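Putative cytosine/guanine deaminase (Unidentified, PDB 2PAJ) catalyses the zinc-dependent hydrolytic deamination of 2-amino-4-hydroxypteridines to 2,4-dihydroxypteridines, with release of ammonium. Local coordinates at residues T75-F80 with A132-H137; V281-L286 with T300-A305; H306-N311 with V350-L355. All coordinates share one frame; numbering follows the deposited sequence.

Interaction 1 of 3, residues T75-F80 with A132-H137; sequences THHHLF and ATVADH. With ZN (zinc ion), chain B.
L79 and H78 of 75-80 hold D136 and H137 through polar bonds. The segment 75-80 carries the His-X-His metal motif of the amidohydrolases, in the loop after barrel strand 67-73. Backbone L79 N donates to D136 OD1 at 2.6 Å. It meets the oxygen from above the carboxylate plane, not within it. The other carboxylate oxygen, D136 OD2, receives a hydrogen bond from a water that also lies near F80 N.

H78 ND1 donates to H137 O over 3.0 Å, with the acceptor nearly in the ring plane. The opposite nitrogen, H78 NE2, binds zinc at 2.0 Å. The zinc on one nitrogen and H137 O on the other together restrain the turn of this ring. H76 NE2 is the other zinc ligand here, at 2.3 Å. H248 and D336 supply further ligands, and H285 also belongs to the metal site. A backbone bond from H137 N to H77 O (2.8 Å) ties the segments between these points.

H77 turns from the metal. Its CG is anti to the backbone N (chi1 -151°), and its ND1 accepts from H78 N at 2.6 Å and is also bonded to G337 N. L79 CD1 lies over one face of this ring, toward the rim. The H137 ring lies beside both ligand rings. Its ND1 comes to the edge of the H76 ring, the two rims meeting with planes 58° apart. The far nitrogen, H137 NE2, bonds to A218 O.

Farther from the zinc the contact becomes apolar and stays buried. L79 CD2 approaches V134 CG1 loosely. At the start of the loop, A135 CB points at the backbone of T75 and rests 3.9 Å from T75 CA.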
ATOM      1  N   THR A  75      -0.452  -1.708   1.691  1.00 43.21           N
ATOM      2  CA  THR A  75      -0.905  -1.298   3.011  1.00 41.89           C
ATOM      3  C   THR A  75       0.151  -0.809   4.000  1.00 43.69           C
ATOM      4  O   THR A  75      -0.156  -0.617   5.173  1.00 45.19           O
ATOM      5  CB  THR A  75      -1.710  -2.415   3.685  1.00 42.58           C
ATOM      6  OG1 THR A  75      -0.881  -3.562   3.890  1.00 41.95           O
ATOM      7  CG2 THR A  75      -2.878  -2.802   2.822  1.00 40.72           C
ATOM      8  N   HIS A  76       1.384  -0.605   3.541  1.00 43.41           N
ATOM      9  CA  HIS A  76       2.452  -0.100   4.404  1.00 42.14           C
ATOM     10  C   HIS A  76       3.635   0.403   3.578  1.00 43.22           C
ATOM     11  O   HIS A  76       4.059  -0.254   2.638  1.00 40.28           O
ATOM     12  CB  HIS A  76       2.907  -1.172   5.389  1.00 42.31           C
ATOM     13  CG  HIS A  76       3.901  -0.674   6.389  1.00 42.62           C
ATOM     14  ND1 HIS A  76       3.612   0.324   7.291  1.00 45.01           N
ATOM     15  CD2 HIS A  76       5.201  -0.992   6.587  1.00 43.38           C
ATOM     16  CE1 HIS A  76       4.692   0.603   7.998  1.00 44.69           C
ATOM     17  NE2 HIS A  76       5.671  -0.182   7.589  1.00 43.35           N
ATOM     18  N   HIS A  77       4.163   1.571   3.946  1.00 44.38           N
ATOM     19  CA  HIS A  77       5.256   2.204   3.209  1.00 45.34           C
ATOM     20  C   HIS A  77       5.907   3.334   4.013  1.00 45.91           C
ATOM     21  O   HIS A  77       5.425   3.709   5.074  1.00 47.03           O
ATOM     22  CB  HIS A  77       4.693   2.803   1.918  1.00 44.83           C
ATOM     23  CG  HIS A  77       5.676   2.873   0.789  1.00 47.06           C
ATOM     24  ND1 HIS A  77       7.029   3.062   0.980  1.00 47.08           N
ATOM     25  CD2 HIS A  77       5.491   2.822  -0.552  1.00 47.32           C
ATOM     26  CE1 HIS A  77       7.633   3.127  -0.193  1.00 47.93           C
ATOM     27  NE2 HIS A  77       6.722   2.986  -1.139  1.00 48.38           N
ATOM     28  N   HIS A  78       7.006   3.866   3.488  1.00 45.77           N
ATOM     29  CA  HIS A  78       7.732   4.990   4.086  1.00 45.80           C
ATOM     30  C   HIS A  78       8.356   5.747   2.914  1.00 45.62           C
ATOM     31  O   HIS A  78       9.571   5.787   2.775  1.00 46.32           O
ATOM     32  CB  HIS A  78       8.839   4.508   5.031  1.00 45.49           C
ATOM     33  CG  HIS A  78       8.350   3.672   6.170  1.00 46.15           C
ATOM     34  ND1 HIS A  78       7.362   4.090   7.033  1.00 45.67           N
ATOM     35  CD2 HIS A  78       8.716   2.437   6.587  1.00 47.65           C
ATOM     36  CE1 HIS A  78       7.136   3.149   7.932  1.00 45.47           C
ATOM     37  NE2 HIS A  78       7.944   2.135   7.683  1.00 48.10           N
ATOM     38  N   LEU A  79       7.511   6.350   2.082  1.00 45.43           N
ATOM     39  CA  LEU A  79       7.948   7.068   0.884  1.00 45.73           C
ATOM     40  C   LEU A  79       9.130   8.030   0.954  1.00 46.29           C
ATOM     41  O   LEU A  79       9.786   8.258  -0.059  1.00 47.70           O
ATOM     42  CB  LEU A  79       6.766   7.812   0.232  1.00 44.36           C
ATOM     43  CG  LEU A  79       5.838   7.168  -0.817  1.00 44.91           C
ATOM     44  CD1 LEU A  79       6.629   6.241  -1.727  1.00 42.03           C
ATOM     45  CD2 LEU A  79       4.738   6.402  -0.137  1.00 45.70           C
ATOM     46  N   PHE A  80       9.420   8.612   2.111  1.00 46.48           N
ATOM     47  CA  PHE A  80      10.540   9.545   2.146  1.00 46.16           C
ATOM     48  C   PHE A  80      11.834   8.782   1.923  1.00 47.42           C
ATOM     49  O   PHE A  80      12.790   9.310   1.340  1.00 46.75           O
ATOM     50  CB  PHE A  80      10.563  10.337   3.461  1.00 44.94           C
ATOM     51  CG  PHE A  80      11.128   9.589   4.639  1.00 43.02           C
ATOM     52  CD1 PHE A  80      12.485   9.670   4.945  1.00 40.94           C
ATOM     53  CD2 PHE A  80      10.292   8.874   5.488  1.00 42.80           C
ATOM     54  CE1 PHE A  80      12.999   9.061   6.077  1.00 37.88           C
ATOM     55  CE2 PHE A  80      10.791   8.258   6.626  1.00 41.01           C
ATOM     56  CZ  PHE A  80      12.155   8.352   6.927  1.00 39.85           C
ATOM     57  N   ALA A 132      -2.563   0.562  -7.515  1.00 48.84           N
ATOM     58  CA  ALA A 132      -3.414   1.742  -7.682  1.00 50.15           C
ATOM     59  C   ALA A 132      -3.772   2.425  -6.346  1.00 50.79           C
ATOM     60  O   ALA A 132      -4.114   3.608  -6.307  1.00 48.69           O
ATOM     61  CB  ALA A 132      -4.679   1.357  -8.436  1.00 49.97           C
ATOM     62  N   THR A 133      -3.684   1.662  -5.259  1.00 51.56           N
ATOM     63  CA  THR A 133      -3.975   2.160  -3.920  1.00 51.50           C
ATOM     64  C   THR A 133      -2.708   2.036  -3.088  1.00 51.87           C
ATOM     65  O   THR A 133      -2.232   0.940  -2.825  1.00 51.73           O
ATOM     66  CB  THR A 133      -5.083   1.352  -3.223  1.00 50.67           C
ATOM     67  OG1 THR A 133      -6.157   1.116  -4.137  1.00 51.47           O
ATOM     68  CG2 THR A 133      -5.613   2.123  -2.038  1.00 52.13           C
ATOM     69  N   VAL A 134      -2.167   3.174  -2.676  1.00 52.80           N
ATOM     70  CA  VAL A 134      -0.955   3.196  -1.881  1.00 52.57           C
ATOM     71  C   VAL A 134      -1.237   3.745  -0.490  1.00 53.03           C
ATOM     72  O   VAL A 134      -2.043   4.651  -0.323  1.00 53.55           O
ATOM     73  CB  VAL A 134       0.117   4.078  -2.550  1.00 52.64           C
ATOM     74  CG1 VAL A 134       1.438   3.926  -1.823  1.00 52.94           C
ATOM     75  CG2 VAL A 134       0.243   3.731  -4.025  1.00 52.81           C
ATOM     76  N   ALA A 135      -0.582   3.173   0.507  1.00 53.04           N
ATOM     77  CA  ALA A 135      -0.738   3.611   1.880  1.00 53.70           C
ATOM     78  C   ALA A 135       0.666   3.915   2.377  1.00 55.06           C
ATOM     79  O   ALA A 135       1.541   3.048   2.344  1.00 55.65           O
ATOM     80  CB  ALA A 135      -1.381   2.516   2.732  1.00 50.45           C
ATOM     81  N   ASP A 136       0.897   5.157   2.796  1.00 55.73           N
ATOM     82  CA  ASP A 136       2.206   5.523   3.302  1.00 55.81           C
ATOM     83  C   ASP A 136       2.173   5.806   4.799  1.00 54.88           C
ATOM     84  O   ASP A 136       1.306   6.532   5.283  1.00 53.99           O
ATOM     85  CB  ASP A 136       2.756   6.740   2.557  1.00 56.24           C
ATOM     86  CG  ASP A 136       4.120   7.169   3.083  1.00 58.73           C
ATOM     87  OD1 ASP A 136       5.062   6.345   3.067  1.00 56.26           O
ATOM     88  OD2 ASP A 136       4.252   8.330   3.527  1.00 61.07           O
ATOM     89  N   HIS A 137       3.113   5.198   5.521  1.00 54.87           N
ATOM     90  CA  HIS A 137       3.241   5.383   6.962  1.00 54.28           C
ATOM     91  C   HIS A 137       4.227   6.533   7.089  1.00 53.66           C
ATOM     92  O   HIS A 137       5.418   6.337   7.334  1.00 52.22           O
ATOM     93  CB  HIS A 137       3.798   4.118   7.630  1.00 53.08           C
ATOM     94  CG  HIS A 137       3.712   4.139   9.126  1.00 51.95           C
ATOM     95  ND1 HIS A 137       4.224   3.132   9.916  1.00 52.56           N
ATOM     96  CD2 HIS A 137       3.163   5.038   9.976  1.00 51.39           C
ATOM     97  CE1 HIS A 137       3.995   3.408  11.186  1.00 49.44           C
ATOM     98  NE2 HIS A 137       3.353   4.559  11.249  1.00 51.29           N
TER
HETATM   99 ZN    ZN B 493       7.871   0.136   8.154  1.00 46.93          ZN
HETATM  100  O   HOH W   1       6.881   9.062   4.220  1.00 45.86           O

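Interaction 2 of 3, residues V281-L286 with T300-A305; sequences VWYAHL and TGTGVA
W282 lies across from G303, and its indole reaches A305, on the strand paired in parallel with its own. Its CB sits 3.5 Å from G303 O, and G303, with no side chain, lets the strands come close here (W282 CA to G303 CA 4.2 Å). The indole then runs alongside the neighbouring strand. CD1 comes to 3.9 Å from A305 CB. NE1 lies at 3.8 Å from the same methyl, which meets the indole at its edge, in the ring plane. The NE1 hydrogen is used elsewhere, in a probable hydrogen bond to T75 O, and the ring stacks on H246.

Three backbone bonds join the strands. G303 N donates to V281 O, Y283 N to G303 O, and A305 N to Y283 O. The two strand axes diverge by 32°.

Y283 and V304 project from the other face of the pair. The Y283 ring passes obliquely by T302 CG2, and its hydroxyl bonds to W276 O. L286 reaches back from the turn, with CG in the crowded position between backbone N and carbonyl carbon (chi1 75°). Both of its methyls pack on V304 CG1, CD2 at 3.4 Å, and the side chains cross at about a right angle.

Beyond the strand end, a water accepts from H285 N and donates to A305 O. This clips the zinc-site residue H285 to the next strand. Strand 281-284, helix 291-300 and strand 303-306 form a beta-alpha-beta unit, the building block of the TIM barrel found in amidohydrolases.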
ATOM      1  N   VAL A 281      -7.997  -1.767  13.637  1.00 50.37           N
ATOM      2  CA  VAL A 281      -6.539  -1.671  13.578  1.00 49.52           C
ATOM      3  C   VAL A 281      -5.809  -2.745  12.749  1.00 48.42           C
ATOM      4  O   VAL A 281      -6.342  -3.818  12.505  1.00 47.60           O
ATOM      5  CB  VAL A 281      -5.986  -1.758  15.022  1.00 49.17           C
ATOM      6  CG1 VAL A 281      -4.581  -1.192  15.100  1.00 48.34           C
ATOM      7  CG2 VAL A 281      -6.934  -1.069  15.973  1.00 47.56           C
ATOM      8  N   TRP A 282      -4.581  -2.437  12.333  1.00 47.40           N
ATOM      9  CA  TRP A 282      -3.741  -3.383  11.603  1.00 46.73           C
ATOM     10  C   TRP A 282      -2.259  -3.018  11.819  1.00 47.29           C
ATOM     11  O   TRP A 282      -1.892  -1.846  11.862  1.00 44.35           O
ATOM     12  CB  TRP A 282      -4.141  -3.446  10.110  1.00 43.54           C
ATOM     13  CG  TRP A 282      -3.397  -2.593   9.157  1.00 40.83           C
ATOM     14  CD1 TRP A 282      -2.240  -2.896   8.502  1.00 40.86           C
ATOM     15  CD2 TRP A 282      -3.801  -1.310   8.683  1.00 40.93           C
ATOM     16  NE1 TRP A 282      -1.902  -1.884   7.641  1.00 39.81           N
ATOM     17  CE2 TRP A 282      -2.843  -0.893   7.733  1.00 40.53           C
ATOM     18  CE3 TRP A 282      -4.884  -0.469   8.967  1.00 41.29           C
ATOM     19  CZ2 TRP A 282      -2.931   0.335   7.065  1.00 42.30           C
ATOM     20  CZ3 TRP A 282      -4.972   0.740   8.308  1.00 41.59           C
ATOM     21  CH2 TRP A 282      -3.998   1.134   7.365  1.00 40.00           C
ATOM     22  N   TYR A 283      -1.415  -4.032  11.992  1.00 49.82           N
ATOM     23  CA  TYR A 283       0.007  -3.805  12.240  1.00 51.31           C
ATOM     24  C   TYR A 283       0.985  -4.249  11.178  1.00 52.46           C
ATOM     25  O   TYR A 283       0.751  -5.206  10.444  1.00 52.76           O
ATOM     26  CB  TYR A 283       0.449  -4.474  13.534  1.00 50.78           C
ATOM     27  CG  TYR A 283      -0.193  -3.915  14.774  1.00 51.76           C
ATOM     28  CD1 TYR A 283      -1.352  -4.486  15.290  1.00 50.82           C
ATOM     29  CD2 TYR A 283       0.363  -2.814  15.438  1.00 50.64           C
ATOM     30  CE1 TYR A 283      -1.937  -3.990  16.421  1.00 52.84           C
ATOM     31  CE2 TYR A 283      -0.217  -2.308  16.575  1.00 49.24           C
ATOM     32  CZ  TYR A 283      -1.365  -2.902  17.063  1.00 51.36           C
ATOM     33  OH  TYR A 283      -1.955  -2.431  18.206  1.00 52.49           O
ATOM     34  N   ALA A 284       2.105  -3.537  11.142  1.00 54.29           N
ATOM     35  CA  ALA A 284       3.204  -3.823  10.236  1.00 56.33           C
ATOM     36  C   ALA A 284       4.358  -4.373  11.076  1.00 58.31           C
ATOM     37  O   ALA A 284       4.400  -4.199  12.292  1.00 56.66           O
ATOM     38  CB  ALA A 284       3.648  -2.559   9.519  1.00 54.52           C
ATOM     39  N   HIS A 285       5.288  -5.041  10.406  1.00 63.53           N
ATOM     40  CA  HIS A 285       6.472  -5.612  11.037  1.00 67.51           C
ATOM     41  C   HIS A 285       6.198  -6.423  12.291  1.00 68.17           C
ATOM     42  O   HIS A 285       6.882  -6.271  13.294  1.00 68.00           O
ATOM     43  CB  HIS A 285       7.483  -4.495  11.346  1.00 70.72           C
ATOM     44  CG  HIS A 285       7.952  -3.756  10.125  1.00 74.90           C
ATOM     45  ND1 HIS A 285       7.299  -3.843   8.910  1.00 76.21           N
ATOM     46  CD2 HIS A 285       8.981  -2.894   9.938  1.00 76.40           C
ATOM     47  CE1 HIS A 285       7.904  -3.065   8.028  1.00 75.71           C
ATOM     48  NE2 HIS A 285       8.926  -2.477   8.627  1.00 77.35           N
ATOM     49  N   LEU A 286       5.192  -7.282  12.259  1.00 70.68           N
ATOM     50  CA  LEU A 286       4.953  -8.093  13.437  1.00 73.86           C
ATOM     51  C   LEU A 286       5.477  -9.500  13.202  1.00 75.86           C
ATOM     52  O   LEU A 286       4.726 -10.411  12.831  1.00 75.67           O
ATOM     53  CB  LEU A 286       3.472  -8.137  13.816  1.00 74.32           C
ATOM     54  CG  LEU A 286       2.446  -8.953  13.045  1.00 74.63           C
ATOM     55  CD1 LEU A 286       1.137  -8.877  13.830  1.00 74.58           C
ATOM     56  CD2 LEU A 286       2.267  -8.413  11.620  1.00 75.69           C
ATOM     57  N   THR A 300     -10.115 -10.602  17.452  1.00 53.10           N
ATOM     58  CA  THR A 300     -10.336  -9.166  17.371  1.00 51.05           C
ATOM     59  C   THR A 300     -10.450  -8.685  15.934  1.00 50.57           C
ATOM     60  O   THR A 300     -10.959  -7.600  15.682  1.00 50.82           O
ATOM     61  CB  THR A 300      -9.211  -8.383  18.078  1.00 50.96           C
ATOM     62  OG1 THR A 300      -7.952  -8.640  17.442  1.00 50.48           O
ATOM     63  CG2 THR A 300      -9.123  -8.804  19.525  1.00 50.41           C
ATOM     64  N   GLY A 301      -9.988  -9.492  14.991  1.00 48.95           N
ATOM     65  CA  GLY A 301     -10.071  -9.087  13.606  1.00 48.74           C
ATOM     66  C   GLY A 301      -9.010  -8.080  13.214  1.00 49.69           C
ATOM     67  O   GLY A 301      -9.153  -7.369  12.222  1.00 50.55           O
ATOM     68  N   THR A 302      -7.939  -8.016  13.996  1.00 49.99           N
ATOM     69  CA  THR A 302      -6.835  -7.103  13.720  1.00 50.36           C
ATOM     70  C   THR A 302      -6.020  -7.657  12.556  1.00 50.57           C
ATOM     71  O   THR A 302      -5.652  -8.831  12.552  1.00 52.47           O
ATOM     72  CB  THR A 302      -5.920  -6.983  14.930  1.00 51.46           C
ATOM     73  OG1 THR A 302      -6.712  -6.873  16.115  1.00 53.15           O
ATOM     74  CG2 THR A 302      -5.035  -5.770  14.803  1.00 50.85           C
ATOM     75  N   GLY A 303      -5.742  -6.813  11.572  1.00 50.78           N
ATOM     76  CA  GLY A 303      -4.992  -7.250  10.412  1.00 50.20           C
ATOM     77  C   GLY A 303      -3.496  -7.034  10.508  1.00 51.33           C
ATOM     78  O   GLY A 303      -2.992  -6.474  11.480  1.00 51.36           O
ATOM     79  N   VAL A 304      -2.780  -7.502   9.493  1.00 51.71           N
ATOM     80  CA  VAL A 304      -1.333  -7.353   9.443  1.00 52.16           C
ATOM     81  C   VAL A 304      -0.946  -6.883   8.048  1.00 51.62           C
ATOM     82  O   VAL A 304      -1.647  -7.149   7.082  1.00 51.09           O
ATOM     83  CB  VAL A 304      -0.593  -8.699   9.730  1.00 54.14           C
ATOM     84  CG1 VAL A 304      -0.998  -9.258  11.090  1.00 53.57           C
ATOM     85  CG2 VAL A 304      -0.895  -9.704   8.634  1.00 53.20           C
ATOM     86  N   ALA A 305       0.157  -6.153   7.967  1.00 51.40           N
ATOM     87  CA  ALA A 305       0.690  -5.660   6.703  1.00 49.32           C
ATOM     88  C   ALA A 305       1.976  -6.452   6.562  1.00 49.76           C
ATOM     89  O   ALA A 305       2.998  -6.131   7.180  1.00 50.72           O
ATOM     90  CB  ALA A 305       0.990  -4.170   6.779  1.00 47.43           C
TER
HETATM   91  O   HOH W   2       5.479  -6.201   7.896  1.00 51.57           O

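Interaction 3 of 3, residues H306-N311 with V350-L355; sequences HCPQSN and VHMTWL
H306 and T353 meet tip to tip where the end of barrel strand 303-306 faces helix 346-359. In the TIM-barrel fold, the short helix after strand 303-306, on the metal side, rests against this longer helix. H306 CG is anti to the backbone N (chi1 -177°), which sends the ring out toward the long helix. T353 CG2 touches the ring edge in its plane, 3.7 Å from H306 ND1. P308 CD covers one face of the same imidazole, over its centre.

C307 turns away from the helix and takes the N-cap position of helix 308-312. P308 follows as the first helical residue. Its CB packs on M352 CG at 3.6 Å, the two groups passing one another in opposite senses. On the same proline, CG lies 3.5 Å from T353 OG1. That hydroxyl bonds to E349 O, one turn earlier in its own helix, and meets the proline only by packing.

Q309 crosses M352 obliquely with its aliphatic part. S310 faces elsewhere, and its OG bonds to the zinc ligand D336 and to S340.

No hydrogen bond links the two segments. M352 CG is anti to the backbone N (chi1 -177°), and the chain then bends, carrying SD off from the proline. The inner methylenes make the touch, with M352 CB 3.9 Å from Q309 CG.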
ATOM      1  N   HIS A 306       1.907  -7.507   5.759  1.00 49.34           N
ATOM      2  CA  HIS A 306       3.041  -8.388   5.536  1.00 47.49           C
ATOM      3  C   HIS A 306       4.063  -7.782   4.583  1.00 47.27           C
ATOM      4  O   HIS A 306       3.731  -7.424   3.462  1.00 45.73           O
ATOM      5  CB  HIS A 306       2.536  -9.711   4.983  1.00 48.67           C
ATOM      6  CG  HIS A 306       3.607 -10.726   4.781  1.00 49.94           C
ATOM      7  ND1 HIS A 306       3.657 -11.532   3.667  1.00 49.83           N
ATOM      8  CD2 HIS A 306       4.676 -11.056   5.540  1.00 50.88           C
ATOM      9  CE1 HIS A 306       4.717 -12.316   3.748  1.00 52.36           C
ATOM     10  NE2 HIS A 306       5.352 -12.045   4.874  1.00 50.71           N
ATOM     11  N   CYS A 307       5.307  -7.676   5.040  1.00 49.02           N
ATOM     12  CA  CYS A 307       6.391  -7.117   4.227  1.00 52.39           C
ATOM     13  C   CYS A 307       7.624  -8.028   4.236  1.00 52.69           C
ATOM     14  O   CYS A 307       8.567  -7.788   4.987  1.00 52.47           O
ATOM     15  CB  CYS A 307       6.781  -5.718   4.742  1.00 52.30           C
ATOM     16  SG  CYS A 307       5.425  -4.505   4.803  1.00 53.63           S
ATOM     17  N   PRO A 308       7.632  -9.069   3.385  1.00 52.71           N
ATOM     18  CA  PRO A 308       8.738 -10.023   3.289  1.00 51.85           C
ATOM     19  C   PRO A 308      10.139  -9.472   2.963  1.00 52.06           C
ATOM     20  O   PRO A 308      11.071  -9.682   3.737  1.00 52.84           O
ATOM     21  CB  PRO A 308       8.226 -11.032   2.260  1.00 50.76           C
ATOM     22  CG  PRO A 308       7.288 -10.231   1.431  1.00 51.27           C
ATOM     23  CD  PRO A 308       6.552  -9.430   2.450  1.00 51.41           C
ATOM     24  N   GLN A 309      10.297  -8.782   1.835  1.00 52.06           N
ATOM     25  CA  GLN A 309      11.603  -8.231   1.452  1.00 53.30           C
ATOM     26  C   GLN A 309      12.226  -7.343   2.525  1.00 55.40           C
ATOM     27  O   GLN A 309      13.439  -7.322   2.705  1.00 55.65           O
ATOM     28  CB  GLN A 309      11.488  -7.431   0.159  1.00 50.75           C
ATOM     29  CG  GLN A 309      11.198  -8.273  -1.057  1.00 51.59           C
ATOM     30  CD  GLN A 309      10.991  -7.436  -2.296  1.00 52.04           C
ATOM     31  OE1 GLN A 309      10.050  -6.646  -2.371  1.00 54.47           O
ATOM     32  NE2 GLN A 309      11.864  -7.602  -3.280  1.00 50.71           N
ATOM     33  N   SER A 310      11.386  -6.602   3.232  1.00 58.94           N
ATOM     34  CA  SER A 310      11.856  -5.721   4.284  1.00 61.35           C
ATOM     35  C   SER A 310      12.124  -6.535   5.550  1.00 63.08           C
ATOM     36  O   SER A 310      13.176  -6.407   6.173  1.00 63.21           O
ATOM     37  CB  SER A 310      10.805  -4.656   4.554  1.00 62.51           C
ATOM     38  OG  SER A 310      11.349  -3.585   5.316  1.00 64.35           O
ATOM     39  N   ASN A 311      11.168  -7.383   5.921  1.00 66.58           N
ATOM     40  CA  ASN A 311      11.301  -8.219   7.112  1.00 69.27           C
ATOM     41  C   ASN A 311      12.511  -9.143   7.059  1.00 71.65           C
ATOM     42  O   ASN A 311      12.902  -9.722   8.074  1.00 72.78           O
ATOM     43  CB  ASN A 311      10.024  -9.043   7.342  1.00 68.20           C
ATOM     44  CG  ASN A 311       8.835  -8.181   7.740  1.00 68.96           C
ATOM     45  OD1 ASN A 311       8.992  -7.071   8.267  1.00 67.41           O
ATOM     46  ND2 ASN A 311       7.631  -8.697   7.501  1.00 70.18           N
ATOM     47  N   VAL A 350       5.151  -9.265  -3.994  1.00 50.36           N
ATOM     48  CA  VAL A 350       4.236 -10.374  -4.193  1.00 49.98           C
ATOM     49  C   VAL A 350       5.012 -11.639  -4.591  1.00 48.46           C
ATOM     50  O   VAL A 350       4.660 -12.756  -4.206  1.00 47.93           O
ATOM     51  CB  VAL A 350       3.190  -9.967  -5.255  1.00 50.76           C
ATOM     52  CG1 VAL A 350       2.677 -11.157  -6.020  1.00 53.15           C
ATOM     53  CG2 VAL A 350       2.049  -9.248  -4.562  1.00 48.61           C
ATOM     54  N   HIS A 351       6.094 -11.451  -5.336  1.00 47.60           N
ATOM     55  CA  HIS A 351       6.926 -12.559  -5.769  1.00 46.45           C
ATOM     56  C   HIS A 351       7.611 -13.217  -4.577  1.00 46.68           C
ATOM     57  O   HIS A 351       7.691 -14.442  -4.479  1.00 46.04           O
ATOM     58  CB  HIS A 351       7.981 -12.054  -6.735  1.00 45.20           C
ATOM     59  CG  HIS A 351       8.774 -13.144  -7.379  1.00 47.85           C
ATOM     60  ND1 HIS A 351      10.099 -12.997  -7.720  1.00 47.37           N
ATOM     61  CD2 HIS A 351       8.415 -14.382  -7.790  1.00 48.61           C
ATOM     62  CE1 HIS A 351      10.524 -14.094  -8.315  1.00 47.85           C
ATOM     63  NE2 HIS A 351       9.522 -14.950  -8.371  1.00 50.86           N
ATOM     64  N   MET A 352       8.118 -12.383  -3.682  1.00 46.29           N
ATOM     65  CA  MET A 352       8.802 -12.853  -2.490  1.00 47.71           C
ATOM     66  C   MET A 352       7.814 -13.526  -1.538  1.00 46.91           C
ATOM     67  O   MET A 352       8.150 -14.501  -0.863  1.00 46.33           O
ATOM     68  CB  MET A 352       9.486 -11.670  -1.793  1.00 49.68           C
ATOM     69  CG  MET A 352      10.311 -12.037  -0.557  1.00 51.52           C
ATOM     70  SD  MET A 352      11.814 -12.966  -0.894  1.00 54.25           S
ATOM     71  CE  MET A 352      11.339 -14.594  -0.365  1.00 56.11           C
ATOM     72  N   THR A 353       6.596 -12.995  -1.491  1.00 45.53           N
ATOM     73  CA  THR A 353       5.548 -13.527  -0.636  1.00 46.22           C
ATOM     74  C   THR A 353       5.207 -14.947  -1.062  1.00 47.28           C
ATOM     75  O   THR A 353       5.146 -15.860  -0.240  1.00 47.52           O
ATOM     76  CB  THR A 353       4.288 -12.672  -0.740  1.00 44.65           C
ATOM     77  OG1 THR A 353       4.637 -11.300  -0.576  1.00 44.73           O
ATOM     78  CG2 THR A 353       3.293 -13.056   0.332  1.00 44.91           C
ATOM     79  N   TRP A 354       4.982 -15.121  -2.358  1.00 48.55           N
ATOM     80  CA  TRP A 354       4.652 -16.428  -2.895  1.00 50.22           C
ATOM     81  C   TRP A 354       5.768 -17.446  -2.679  1.00 50.24           C
ATOM     82  O   TRP A 354       5.512 -18.564  -2.236  1.00 50.45           O
ATOM     83  CB  TRP A 354       4.342 -16.317  -4.384  1.00 53.59           C
ATOM     84  CG  TRP A 354       3.983 -17.621  -5.028  1.00 57.04           C
ATOM     85  CD1 TRP A 354       2.911 -18.429  -4.738  1.00 58.25           C
ATOM     86  CD2 TRP A 354       4.694 -18.262  -6.088  1.00 57.74           C
ATOM     87  NE1 TRP A 354       2.918 -19.531  -5.556  1.00 57.86           N
ATOM     88  CE2 TRP A 354       3.998 -19.457  -6.393  1.00 58.24           C
ATOM     89  CE3 TRP A 354       5.854 -17.946  -6.803  1.00 59.00           C
ATOM     90  CZ2 TRP A 354       4.418 -20.337  -7.397  1.00 59.02           C
ATOM     91  CZ3 TRP A 354       6.276 -18.815  -7.792  1.00 61.67           C
ATOM     92  CH2 TRP A 354       5.554 -20.008  -8.083  1.00 60.21           C
ATOM     93  N   LEU A 355       7.004 -17.063  -2.992  1.00 50.58           N
ATOM     94  CA  LEU A 355       8.140 -17.968  -2.823  1.00 52.59           C
ATOM     95  C   LEU A 355       8.292 -18.430  -1.392  1.00 54.82           C
ATOM     96  O   LEU A 355       8.522 -19.608  -1.136  1.00 54.46           O
ATOM     97  CB  LEU A 355       9.439 -17.311  -3.285  1.00 51.74           C
ATOM     98  CG  LEU A 355       9.632 -17.156  -4.799  1.00 52.50           C
ATOM     99  CD1 LEU A 355      10.990 -16.546  -5.084  1.00 50.70           C
ATOM    100  CD2 LEU A 355       9.522 -18.507  -5.476  1.00 49.51           C
TER

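From the N terminus, interaction 1 comes first. It closes the 51-residue connection that holds helix 112-127 and joins two neighbouring barrel strands at the zinc. Interaction 2 opens later and closes a much shorter loop around helix 291-300. Interaction 3 begins at the very next residue, H306, and closes a 38-residue loop onto helix 346-359. The three follow in series; none nests or crosses. Interactions 1 and 2 touch at the metal site, where A284 CB packs on H76, and also where T75 OG1 packs on A305 CB. Interaction 3 reaches the site only through neighbours of its contact residues: C307 beside H76 and N311 beside H285. It ties strand 303-306 to an outer helix.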